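Tetraacyldisaccharide 4'-kinase (Aquifex aeolicus, PDB 4ITL) probably transfers the gamma-phosphate of ATP to the 4'-position of a tetraacyldisaccharide 1-phosphate, producing lipid IVA in lipid A biosynthesis. Local coordinates at residues 188-193 with 204-209; 210-215 with 293-298; 69-74 with 136-141. All coordinates share one frame; numbering follows the deposited sequence.

Contact 1. Residues 188-193 with 204-209. With ACP (phosphomethylphosphonic acid adenylate ester), chain B.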
loop_
_atom_site.group_PDB
_atom_site.type_symbol
_atom_site.label_atom_id
_atom_site.label_comp_id
_atom_site.label_asym_id
_atom_site.label_seq_id
_atom_site.Cartn_x
_atom_site.Cartn_y
_atom_site.Cartn_z
ATOM N N GLN A 188 -6.105 0.793 -12.944
ATOM C CA GLN A 188 -6.824 1.097 -14.195
ATOM C C GLN A 188 -5.927 0.972 -15.440
ATOM O O GLN A 188 -6.439 0.690 -16.525
ATOM C CB GLN A 188 -7.431 2.511 -14.152
ATOM C CG GLN A 188 -8.570 2.696 -13.124
ATOM C CD GLN A 188 -9.816 1.904 -13.509
ATOM O OE1 GLN A 188 -10.087 1.734 -14.677
ATOM N NE2 GLN A 188 -10.535 1.375 -12.527
ATOM N N GLU A 189 -4.608 1.184 -15.289
ATOM C CA GLU A 189 -3.675 1.109 -16.428
ATOM C C GLU A 189 -3.421 -0.339 -16.879
ATOM O O GLU A 189 -2.932 -0.560 -17.950
ATOM C CB GLU A 189 -2.341 1.824 -16.108
ATOM C CG GLU A 189 -1.427 1.164 -15.046
ATOM C CD GLU A 189 -2.060 1.007 -13.624
ATOM O OE1 GLU A 189 -2.864 1.863 -13.164
ATOM O OE2 GLU A 189 -1.740 0.014 -12.951
ATOM N N VAL A 190 -3.798 -1.321 -16.073
ATOM C CA VAL A 190 -3.585 -2.738 -16.421
ATOM C C VAL A 190 -4.889 -3.549 -16.525
ATOM O O VAL A 190 -4.994 -4.442 -17.352
ATOM C CB VAL A 190 -2.724 -3.443 -15.347
ATOM C CG1 VAL A 190 -2.084 -4.695 -15.917
ATOM C CG2 VAL A 190 -1.663 -2.519 -14.835
ATOM N N GLU A 191 -5.854 -3.285 -15.632
ATOM C CA GLU A 191 -7.162 -3.937 -15.707
ATOM C C GLU A 191 -8.203 -2.870 -15.532
ATOM O O GLU A 191 -8.768 -2.711 -14.435
ATOM C CB GLU A 191 -7.319 -4.981 -14.604
ATOM C CG GLU A 191 -6.226 -6.026 -14.573
ATOM C CD GLU A 191 -6.433 -7.139 -15.586
ATOM O OE1 GLU A 191 -7.573 -7.305 -16.081
ATOM O OE2 GLU A 191 -5.443 -7.853 -15.882
ATOM N N PRO A 192 -8.432 -2.086 -16.587
ATOM C CA PRO A 192 -9.419 -1.008 -16.428
ATOM C C PRO A 192 -10.817 -1.550 -16.110
ATOM O O PRO A 192 -11.125 -2.634 -16.566
ATOM C CB PRO A 192 -9.418 -0.336 -17.798
ATOM C CG PRO A 192 -9.038 -1.452 -18.752
ATOM C CD PRO A 192 -8.118 -2.370 -17.999
ATOM N N PHE A 193 -11.630 -0.830 -15.330
ATOM C CA PHE A 193 -13.019 -1.248 -15.066
ATOM C C PHE A 193 -13.853 -0.094 -14.491
ATOM O O PHE A 193 -13.316 0.928 -14.016
ATOM C CB PHE A 193 -13.085 -2.482 -14.144
ATOM C CG PHE A 193 -12.807 -2.173 -12.666
ATOM C CD1 PHE A 193 -13.845 -2.199 -11.713
ATOM C CD2 PHE A 193 -11.528 -1.850 -12.238
ATOM C CE1 PHE A 193 -13.590 -1.906 -10.353
ATOM C CE2 PHE A 193 -11.275 -1.555 -10.887
ATOM C CZ PHE A 193 -12.300 -1.588 -9.960
ATOM N N MET A 204 -7.997 5.292 -10.125
ATOM C CA MET A 204 -6.563 5.504 -9.896
ATOM C C MET A 204 -5.720 4.861 -10.992
ATOM O O MET A 204 -5.938 3.698 -11.341
ATOM C CB MET A 204 -6.129 4.880 -8.579
ATOM C CG MET A 204 -4.656 5.013 -8.299
ATOM S SD MET A 204 -4.316 4.470 -6.619
ATOM C CE MET A 204 -2.918 3.419 -6.850
ATOM N N PHE A 205 -4.764 5.622 -11.512
ATOM C CA PHE A 205 -3.860 5.158 -12.571
ATOM C C PHE A 205 -2.405 5.265 -12.098
ATOM O O PHE A 205 -2.038 6.216 -11.407
ATOM C CB PHE A 205 -4.019 6.008 -13.833
ATOM C CG PHE A 205 -5.311 5.763 -14.581
ATOM C CD1 PHE A 205 -5.366 4.878 -15.651
ATOM C CD2 PHE A 205 -6.462 6.433 -14.226
ATOM C CE1 PHE A 205 -6.578 4.683 -16.363
ATOM C CE2 PHE A 205 -7.646 6.253 -14.927
ATOM C CZ PHE A 205 -7.701 5.374 -15.990
ATOM N N ARG A 206 -1.595 4.274 -12.452
ATOM C CA ARG A 206 -0.166 4.330 -12.233
ATOM C C ARG A 206 0.495 4.671 -13.544
ATOM O O ARG A 206 0.348 3.939 -14.539
ATOM C CB ARG A 206 0.350 3.000 -11.682
ATOM C CG ARG A 206 -0.173 2.725 -10.270
ATOM C CD ARG A 206 0.287 1.385 -9.718
ATOM N NE ARG A 206 -0.130 0.316 -10.604
ATOM C CZ ARG A 206 0.254 -0.945 -10.473
ATOM N NH1 ARG A 206 1.031 -1.298 -9.466
ATOM N NH2 ARG A 206 -0.137 -1.851 -11.350
ATOM N N GLU A 207 1.186 5.811 -13.569
ATOM C CA GLU A 207 1.857 6.261 -14.811
ATOM C C GLU A 207 3.340 5.889 -14.705
ATOM O O GLU A 207 4.112 6.507 -13.962
ATOM C CB GLU A 207 1.683 7.764 -14.978
ATOM C CG GLU A 207 2.278 8.407 -16.227
ATOM C CD GLU A 207 2.570 9.875 -15.975
ATOM O OE1 GLU A 207 1.984 10.739 -16.639
ATOM O OE2 GLU A 207 3.377 10.174 -15.078
ATOM N N PHE A 208 3.718 4.841 -15.421
ATOM C CA PHE A 208 5.059 4.295 -15.350
ATOM C C PHE A 208 5.990 5.142 -16.165
ATOM O O PHE A 208 5.988 5.068 -17.365
ATOM C CB PHE A 208 5.034 2.867 -15.862
ATOM C CG PHE A 208 4.316 1.970 -14.954
ATOM C CD1 PHE A 208 2.995 1.643 -15.199
ATOM C CD2 PHE A 208 4.917 1.542 -13.774
ATOM C CE1 PHE A 208 2.288 0.854 -14.310
ATOM C CE2 PHE A 208 4.221 0.750 -12.877
ATOM C CZ PHE A 208 2.899 0.403 -13.145
ATOM N N CYS A 209 6.788 5.947 -15.489
ATOM C CA CYS A 209 7.494 7.027 -16.144
ATOM C C CYS A 209 8.996 7.048 -15.838
ATOM O O CYS A 209 9.713 7.807 -16.444
ATOM C CB CYS A 209 6.902 8.332 -15.629
ATOM S SG CYS A 209 7.101 8.463 -13.820
HETATM P PG ACP B . -0.211 -5.064 0.307
HETATM O O1G ACP B . 0.547 -5.405 1.574
HETATM O O2G ACP B . -1.734 -5.284 0.426
HETATM O O3G ACP B . 0.321 -6.000 -0.824
HETATM P PB ACP B . -0.193 -2.826 -1.735
HETATM O O1B ACP B . 0.153 -1.352 -1.788
HETATM O O2B ACP B . -1.708 -2.912 -1.920
HETATM C C3B ACP B . 0.210 -3.300 -0.022
HETATM P PA ACP B . 0.976 -3.326 -4.238
HETATM O O1A ACP B . 0.013 -2.772 -5.267
HETATM O O2A ACP B . 1.615 -4.611 -4.626
HETATM O O3A ACP B . 0.299 -3.809 -2.856
HETATM O "O5'" ACP B . 2.100 -2.220 -3.989
HETATM C "C5'" ACP B . 3.237 -2.578 -3.222
HETATM C "C4'" ACP B . 4.485 -1.860 -3.723
HETATM O "O4'" ACP B . 5.075 -2.762 -4.660
HETATM C "C3'" ACP B . 4.291 -0.584 -4.470
HETATM O "O3'" ACP B . 4.263 0.532 -3.693
HETATM C "C2'" ACP B . 5.472 -0.585 -5.384
HETATM O "O2'" ACP B . 6.684 -0.192 -4.818
HETATM C "C1'" ACP B . 5.544 -2.019 -5.741
HETATM N N9 ACP B . 4.819 -2.381 -6.956
HETATM C C8 ACP B . 3.716 -3.161 -7.068
HETATM N N7 ACP B . 3.381 -3.262 -8.373
HETATM C C5 ACP B . 4.279 -2.583 -9.101
HETATM C C6 ACP B . 4.450 -2.335 -10.462
HETATM N N6 ACP B . 3.521 -2.878 -11.422
HETATM N N1 ACP B . 5.467 -1.569 -10.874
HETATM C C2 ACP B . 6.344 -1.017 -9.999
HETATM N N3 ACP B . 6.227 -1.230 -8.670
HETATM C C4 ACP B . 5.204 -1.996 -8.208
HETATM O O HOH W 1 -3.753 2.164 -10.579
#
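E189 folds back onto R206 because its CG sits between its own backbone N and carbonyl carbon (chi1 69°) and the chain bends again at the next bond. R206 is bent at its third torsion (chi3 -57°), which presents its NE and NH2 side to the same acid. E189 OE2 accepts from both: R206 NE and R206 NH2 each lie 2.9 Å from it. The oxygen stays in the guanidinium plane although the two flat groups are turned 60° apart, with NE arriving from above the carboxylate and NH2 nearly in line with the C-O bond. E189 OE1 takes the backbone N of R206 at 2.8 Å, and a water links it to M204 O. With both oxygens held, the carboxylate has little freedom to rotate, and its charge would be expected to steady the arginine beside the nucleotide, where R206 NH1 is 3.3 Å from N7 of ACP. R206 NH2 also bonds Q240. F208 receives E189 CG at its ring edge, and F208 CE2 comes within 3.3 Å of ACP N1. One residue back, Q188 CB stands over a face of F205, 3.4 Å from the ring centroid, in a CH-pi contact; the Q188 amide closes the loop by exchanging bonds with the N and O of F193. The contact thus fastens the loop following strand 182-185 to strand 201-212, while V244 of helix 238-247 packs on V190, R206 and F208, and F296 of strand 291-300 packs on R206 and F208.

Contact 2. Residues 210-215 with 293-298. With ACP (phosphomethylphosphonic acid adenylate ester), chain B.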
loop_
_atom_site.group_PDB
_atom_site.type_symbol
_atom_site.label_atom_id
_atom_site.label_comp_id
_atom_site.label_asym_id
_atom_site.label_seq_id
_atom_site.Cartn_x
_atom_site.Cartn_y
_atom_site.Cartn_z
ATOM N N CYS A 210 9.447 6.259 -14.868
ATOM C CA CYS A 210 10.769 6.453 -14.276
ATOM C C CYS A 210 11.519 5.171 -13.989
ATOM O O CYS A 210 10.939 4.108 -13.795
ATOM C CB CYS A 210 10.638 7.184 -12.935
ATOM S SG CYS A 210 10.112 8.874 -13.086
ATOM N N LEU A 211 12.832 5.310 -13.919
ATOM C CA LEU A 211 13.722 4.232 -13.571
ATOM C C LEU A 211 14.558 4.679 -12.373
ATOM O O LEU A 211 15.074 5.799 -12.340
ATOM C CB LEU A 211 14.615 3.911 -14.783
ATOM C CG LEU A 211 15.169 2.498 -14.854
ATOM C CD1 LEU A 211 14.051 1.474 -14.823
ATOM C CD2 LEU A 211 15.974 2.329 -16.105
ATOM N N LEU A 212 14.694 3.806 -11.388
ATOM C CA LEU A 212 15.544 4.078 -10.226
ATOM C C LEU A 212 16.713 3.130 -10.199
ATOM O O LEU A 212 16.546 1.938 -10.450
ATOM C CB LEU A 212 14.756 3.876 -8.947
ATOM C CG LEU A 212 13.636 4.873 -8.691
ATOM C CD1 LEU A 212 12.836 4.362 -7.567
ATOM C CD2 LEU A 212 14.205 6.209 -8.340
ATOM N N ASN A 213 17.906 3.638 -9.891
ATOM C CA ASN A 213 19.018 2.742 -9.607
ATOM C C ASN A 213 18.940 2.308 -8.151
ATOM O O ASN A 213 18.081 2.772 -7.407
ATOM C CB ASN A 213 20.380 3.343 -9.983
ATOM C CG ASN A 213 20.781 4.551 -9.115
ATOM O OD1 ASN A 213 20.287 4.745 -8.009
ATOM N ND2 ASN A 213 21.699 5.364 -9.633
ATOM N N SER A 214 19.820 1.405 -7.751
ATOM C CA SER A 214 19.770 0.841 -6.420
ATOM C C SER A 214 20.209 1.811 -5.333
ATOM O O SER A 214 20.136 1.471 -4.156
ATOM C CB SER A 214 20.664 -0.390 -6.339
ATOM O OG SER A 214 22.028 -0.014 -6.441
ATOM N N ASP A 215 20.667 2.998 -5.704
ATOM C CA ASP A 215 20.835 4.056 -4.709
ATOM C C ASP A 215 19.593 4.960 -4.623
ATOM O O ASP A 215 19.627 6.002 -3.970
ATOM C CB ASP A 215 22.051 4.906 -5.043
ATOM C CG ASP A 215 23.342 4.124 -4.952
ATOM O OD1 ASP A 215 23.455 3.210 -4.091
ATOM O OD2 ASP A 215 24.240 4.430 -5.755
ATOM N N ALA A 293 14.781 -0.359 -10.530
ATOM C CA ALA A 293 13.374 -0.534 -10.269
ATOM C C ALA A 293 12.587 0.356 -11.191
ATOM O O ALA A 293 12.937 1.528 -11.368
ATOM C CB ALA A 293 13.064 -0.151 -8.840
ATOM N N LEU A 294 11.499 -0.179 -11.735
ATOM C CA LEU A 294 10.503 0.634 -12.417
ATOM C C LEU A 294 9.690 1.424 -11.380
ATOM O O LEU A 294 9.186 0.867 -10.405
ATOM C CB LEU A 294 9.579 -0.279 -13.206
ATOM C CG LEU A 294 8.508 0.369 -14.073
ATOM C CD1 LEU A 294 9.115 1.097 -15.285
ATOM C CD2 LEU A 294 7.549 -0.703 -14.542
ATOM N N ASN A 295 9.594 2.733 -11.577
ATOM C CA ASN A 295 8.814 3.586 -10.689
ATOM C C ASN A 295 7.744 4.306 -11.498
ATOM O O ASN A 295 7.804 4.394 -12.737
ATOM C CB ASN A 295 9.719 4.601 -10.012
ATOM C CG ASN A 295 9.139 5.160 -8.756
ATOM O OD1 ASN A 295 8.244 4.566 -8.111
ATOM N ND2 ASN A 295 9.674 6.302 -8.353
ATOM N N PHE A 296 6.765 4.824 -10.788
ATOM C CA PHE A 296 5.593 5.409 -11.412
ATOM C C PHE A 296 5.059 6.566 -10.589
ATOM O O PHE A 296 5.328 6.658 -9.390
ATOM C CB PHE A 296 4.485 4.351 -11.542
ATOM C CG PHE A 296 4.159 3.647 -10.246
ATOM C CD1 PHE A 296 3.103 4.080 -9.439
ATOM C CD2 PHE A 296 4.900 2.550 -9.830
ATOM C CE1 PHE A 296 2.810 3.430 -8.226
ATOM C CE2 PHE A 296 4.610 1.905 -8.629
ATOM C CZ PHE A 296 3.563 2.350 -7.825
ATOM N N LYS A 297 4.244 7.405 -11.222
ATOM C CA LYS A 297 3.427 8.385 -10.507
ATOM C C LYS A 297 2.005 7.873 -10.386
ATOM O O LYS A 297 1.553 7.068 -11.187
ATOM C CB LYS A 297 3.367 9.713 -11.270
ATOM C CG LYS A 297 4.676 10.436 -11.418
ATOM C CD LYS A 297 4.570 11.425 -12.537
ATOM C CE LYS A 297 5.876 12.134 -12.685
ATOM N NZ LYS A 297 5.909 13.011 -13.876
ATOM N N VAL A 298 1.306 8.372 -9.375
ATOM C CA VAL A 298 -0.067 7.969 -9.095
ATOM C C VAL A 298 -0.940 9.160 -9.509
ATOM O O VAL A 298 -0.714 10.312 -9.119
ATOM C CB VAL A 298 -0.282 7.608 -7.607
ATOM C CG1 VAL A 298 -1.785 7.386 -7.320
ATOM C CG2 VAL A 298 0.531 6.359 -7.249
HETATM P PG ACP B . -0.211 -5.064 0.307
HETATM O O1G ACP B . 0.547 -5.405 1.574
HETATM O O2G ACP B . -1.734 -5.284 0.426
HETATM O O3G ACP B . 0.321 -6.000 -0.824
HETATM P PB ACP B . -0.193 -2.826 -1.735
HETATM O O1B ACP B . 0.153 -1.352 -1.788
HETATM O O2B ACP B . -1.708 -2.912 -1.920
HETATM C C3B ACP B . 0.210 -3.300 -0.022
HETATM P PA ACP B . 0.976 -3.326 -4.238
HETATM O O1A ACP B . 0.013 -2.772 -5.267
HETATM O O2A ACP B . 1.615 -4.611 -4.626
HETATM O O3A ACP B . 0.299 -3.809 -2.856
HETATM O "O5'" ACP B . 2.100 -2.220 -3.989
HETATM C "C5'" ACP B . 3.237 -2.578 -3.222
HETATM C "C4'" ACP B . 4.485 -1.860 -3.723
HETATM O "O4'" ACP B . 5.075 -2.762 -4.660
HETATM C "C3'" ACP B . 4.291 -0.584 -4.470
HETATM O "O3'" ACP B . 4.263 0.532 -3.693
HETATM C "C2'" ACP B . 5.472 -0.585 -5.384
HETATM O "O2'" ACP B . 6.684 -0.192 -4.818
HETATM C "C1'" ACP B . 5.544 -2.019 -5.741
HETATM N N9 ACP B . 4.819 -2.381 -6.956
HETATM C C8 ACP B . 3.716 -3.161 -7.068
HETATM N N7 ACP B . 3.381 -3.262 -8.373
HETATM C C5 ACP B . 4.279 -2.583 -9.101
HETATM C C6 ACP B . 4.450 -2.335 -10.462
HETATM N N6 ACP B . 3.521 -2.878 -11.422
HETATM N N1 ACP B . 5.467 -1.569 -10.874
HETATM C C2 ACP B . 6.344 -1.017 -9.999
HETATM N N3 ACP B . 6.227 -1.230 -8.670
HETATM C C4 ACP B . 5.204 -1.996 -8.208
#
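Four backbone bonds join C210 and L212 to N295 and A293. The straightest runs from N295 N to C210 O, 2.9 Å long with 174° at the hydrogen, while the return bond from C210 N to N295 O is stretched to 3.3 Å. L212 and A293 form the other hydrogen-bonded pair: L212 N lies 2.9 Å from A293 O, and A293 N is 2.9 Å from L212 O. L211 and L294 make the non-hydrogen-bonded pair between. The short segments 210-212 and 293-298 run at 137° to each other, antiparallel with a marked twist.

Outward from this ladder, the side chains part onto two faces. On one, L212 CD1 rests 3.8 Å from N295 ND2, the amide being swung that way because CG is anti to the asparagine's backbone N (chi1 -159°); the CB atoms of L212 and A293 face each other beside it, and P279 covers A293 and N295. On the other face, L211 CD1 reaches back to 3.6 Å from A293 O, and its side chain is packed among F221, I223 and L224. L294 meets F208 and L248. Further along the chain, N213 OD1 accepts from D215 N in an Asx turn.

Strand 293-298 also faces the nucleotide. L294 O is 3.4 Å from ACP C2, and F296 CE2 is 3.5 Å from ACP N3, the base lying at the edge of the phenyl ring. The arrangement is a twisted antiparallel strand pair forming part of the adenine pocket of this P-loop kinase.

Contact 3. Residues 69-74 with 136-141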
loop_
_atom_site.group_PDB
_atom_site.type_symbol
_atom_site.label_atom_id
_atom_site.label_comp_id
_atom_site.label_asym_id
_atom_site.label_seq_id
_atom_site.Cartn_x
_atom_site.Cartn_y
_atom_site.Cartn_z
ATOM N N ILE A 69 1.877 8.010 9.229
ATOM C CA ILE A 69 1.244 6.816 8.670
ATOM C C ILE A 69 1.293 5.772 9.775
ATOM O O ILE A 69 2.331 5.612 10.419
ATOM C CB ILE A 69 2.023 6.329 7.465
ATOM C CG1 ILE A 69 1.847 7.319 6.318
ATOM C CG2 ILE A 69 1.518 4.978 7.015
ATOM C CD1 ILE A 69 2.843 7.122 5.202
ATOM N N LEU A 70 0.151 5.146 10.067
ATOM C CA LEU A 70 0.076 4.056 11.027
ATOM C C LEU A 70 -0.084 2.745 10.315
ATOM O O LEU A 70 -1.088 2.503 9.591
ATOM C CB LEU A 70 -1.094 4.235 12.002
ATOM C CG LEU A 70 -1.074 5.509 12.820
ATOM C CD1 LEU A 70 -2.422 5.551 13.597
ATOM C CD2 LEU A 70 0.152 5.616 13.709
ATOM N N SER A 71 0.902 1.880 10.524
ATOM C CA SER A 71 1.025 0.683 9.742
ATOM C C SER A 71 1.165 -0.478 10.705
ATOM O O SER A 71 1.544 -0.310 11.867
ATOM C CB SER A 71 2.257 0.854 8.811
ATOM O OG SER A 71 2.445 -0.283 8.004
ATOM N N ARG A 72 0.720 -1.649 10.273
ATOM C CA ARG A 72 1.051 -2.917 10.921
ATOM C C ARG A 72 2.530 -3.300 10.838
ATOM O O ARG A 72 3.068 -3.874 11.774
ATOM C CB ARG A 72 0.171 -4.043 10.398
ATOM C CG ARG A 72 -0.157 -5.087 11.445
ATOM C CD ARG A 72 -1.436 -5.819 11.094
ATOM N NE ARG A 72 -1.349 -6.440 9.773
ATOM C CZ ARG A 72 -2.305 -6.428 8.844
ATOM N NH1 ARG A 72 -2.083 -7.035 7.686
ATOM N NH2 ARG A 72 -3.474 -5.827 9.049
ATOM N N GLY A 73 3.181 -2.986 9.721
ATOM C CA GLY A 73 4.491 -3.539 9.412
ATOM C C GLY A 73 4.620 -5.046 9.286
ATOM O O GLY A 73 5.305 -5.689 10.074
ATOM N N TYR A 74 4.018 -5.607 8.246
ATOM C CA TYR A 74 3.942 -7.058 8.108
ATOM C C TYR A 74 5.343 -7.650 8.012
ATOM O O TYR A 74 6.185 -7.136 7.290
ATOM C CB TYR A 74 3.158 -7.418 6.847
ATOM C CG TYR A 74 2.423 -8.730 6.911
ATOM C CD1 TYR A 74 1.586 -9.028 7.970
ATOM C CD2 TYR A 74 2.555 -9.667 5.897
ATOM C CE1 TYR A 74 0.903 -10.225 8.027
ATOM C CE2 TYR A 74 1.880 -10.870 5.942
ATOM C CZ TYR A 74 1.052 -11.144 7.013
ATOM O OH TYR A 74 0.372 -12.340 7.067
ATOM N N ILE A 136 -2.811 8.602 8.685
ATOM C CA ILE A 136 -3.288 7.745 7.609
ATOM C C ILE A 136 -3.023 6.296 7.988
ATOM O O ILE A 136 -1.859 5.909 8.219
ATOM C CB ILE A 136 -2.566 8.025 6.285
ATOM C CG1 ILE A 136 -2.756 9.485 5.840
ATOM C CG2 ILE A 136 -3.059 7.103 5.198
ATOM C CD1 ILE A 136 -1.725 9.902 4.761
ATOM N N LEU A 137 -4.049 5.487 7.987
ATOM C CA LEU A 137 -3.870 4.090 8.175
ATOM C C LEU A 137 -3.631 3.459 6.822
ATOM O O LEU A 137 -4.374 3.698 5.926
ATOM C CB LEU A 137 -5.067 3.438 8.788
ATOM C CG LEU A 137 -5.812 4.060 9.954
ATOM C CD1 LEU A 137 -6.841 3.125 10.487
ATOM C CD2 LEU A 137 -4.890 4.507 11.014
ATOM N N ASP A 138 -2.612 2.634 6.698
ATOM C CA ASP A 138 -2.161 2.179 5.408
ATOM C C ASP A 138 -2.863 0.925 5.006
ATOM O O ASP A 138 -2.954 0.654 3.842
ATOM C CB ASP A 138 -0.644 2.046 5.337
ATOM C CG ASP A 138 -0.138 0.748 5.818
ATOM O OD1 ASP A 138 -0.502 0.337 6.891
ATOM O OD2 ASP A 138 0.655 0.123 5.157
ATOM N N ASP A 139 -3.323 0.162 5.974
ATOM C CA ASP A 139 -4.219 -0.965 5.722
ATOM C C ASP A 139 -5.351 -1.103 6.767
ATOM O O ASP A 139 -5.317 -1.993 7.606
ATOM C CB ASP A 139 -3.401 -2.253 5.653
ATOM C CG ASP A 139 -4.189 -3.419 5.122
ATOM O OD1 ASP A 139 -5.109 -3.206 4.317
ATOM O OD2 ASP A 139 -3.880 -4.558 5.508
ATOM N N GLY A 140 -6.332 -0.208 6.719
ATOM C CA GLY A 140 -7.171 0.071 7.872
ATOM C C GLY A 140 -8.629 -0.374 7.859
ATOM O O GLY A 140 -9.330 -0.176 8.842
ATOM N N PHE A 141 -9.101 -0.956 6.765
ATOM C CA PHE A 141 -10.530 -1.088 6.541
ATOM C C PHE A 141 -11.208 -2.088 7.489
ATOM O O PHE A 141 -12.354 -1.868 7.912
ATOM C CB PHE A 141 -10.770 -1.473 5.087
ATOM C CG PHE A 141 -12.240 -1.500 4.666
ATOM C CD1 PHE A 141 -12.917 -0.326 4.369
ATOM C CD2 PHE A 141 -12.900 -2.694 4.521
ATOM C CE1 PHE A 141 -14.233 -0.352 3.949
ATOM C CE2 PHE A 141 -14.229 -2.735 4.091
ATOM C CZ PHE A 141 -14.892 -1.557 3.811
HETATM O O HOH W 2 -2.699 0.311 9.091
HETATM O O HOH W 3 -0.495 -1.892 7.809
#
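I69 and L70 run parallel to I136 and L137 in the tight half of the contact. L70 N gives a 2.8 Å bond to I136 O, and L70 O accepts from D138 N at 3.3 Å. Beside this ladder L70 CD1 meets L137 CD2 at 3.7 Å, the two leucines slanting across each other, while I69, I136 and D138 all pack on V55 of helix 51-61.

Where the strands give out the contact turns polar, with S71 and D138 still buried. D138 CG sits between its own backbone N and carbonyl carbon (chi1 86°), bringing the carboxylate to S71; S71 OG is 3.2 Å from D138 OD1 and 3.4 Å from OD2, both weak and competing for one proton. The same OG accepts from G73 N in an ST turn. With an alanine in place of D138 the carboxylate is gone, and the S71 hydroxyl is likely to lose its weak partner across the strands, leaving it the G73 N bond. A water bridges L70 O and D139 N, and another accepts from R72 N. On the looser, partly exposed side R72 is poorly ordered, and its NH1 makes a long salt bridge, 3.8 Å to D139 OD2.

D139 is held more firmly by R171 and by K51 of the predicted ATP-binding loop. A parallel core strand running into acidic residues, one bridged to the P-loop lysine, is a feature of P-loop NTPases, consistent with a Walker B-like site.

How the contacts relate
From the N terminus, contact 3 comes first, residues 69-74 meeting 136-141 across 61 intervening residues and joining two parallel core strands beside the ATP-binding loop. Contact 1 then closes a short loop of 10 residues, tying the chain after strand 182-185 to strand 201-212, and contact 2 spans 77 residues to tie strand 201-212 to strand 291-300. The three follow in series, none nested in or crossing another. Contacts 1 and 2 share strand 201-212 and touch directly: E207 N lies 2.7 Å from K297 O, probably a hydrogen bond. Together they border the adenine of the bound nucleotide. Contact 3 touches neither, its nearest atoms lying about 11 Å from contact 1 and about 12 Å from contact 2.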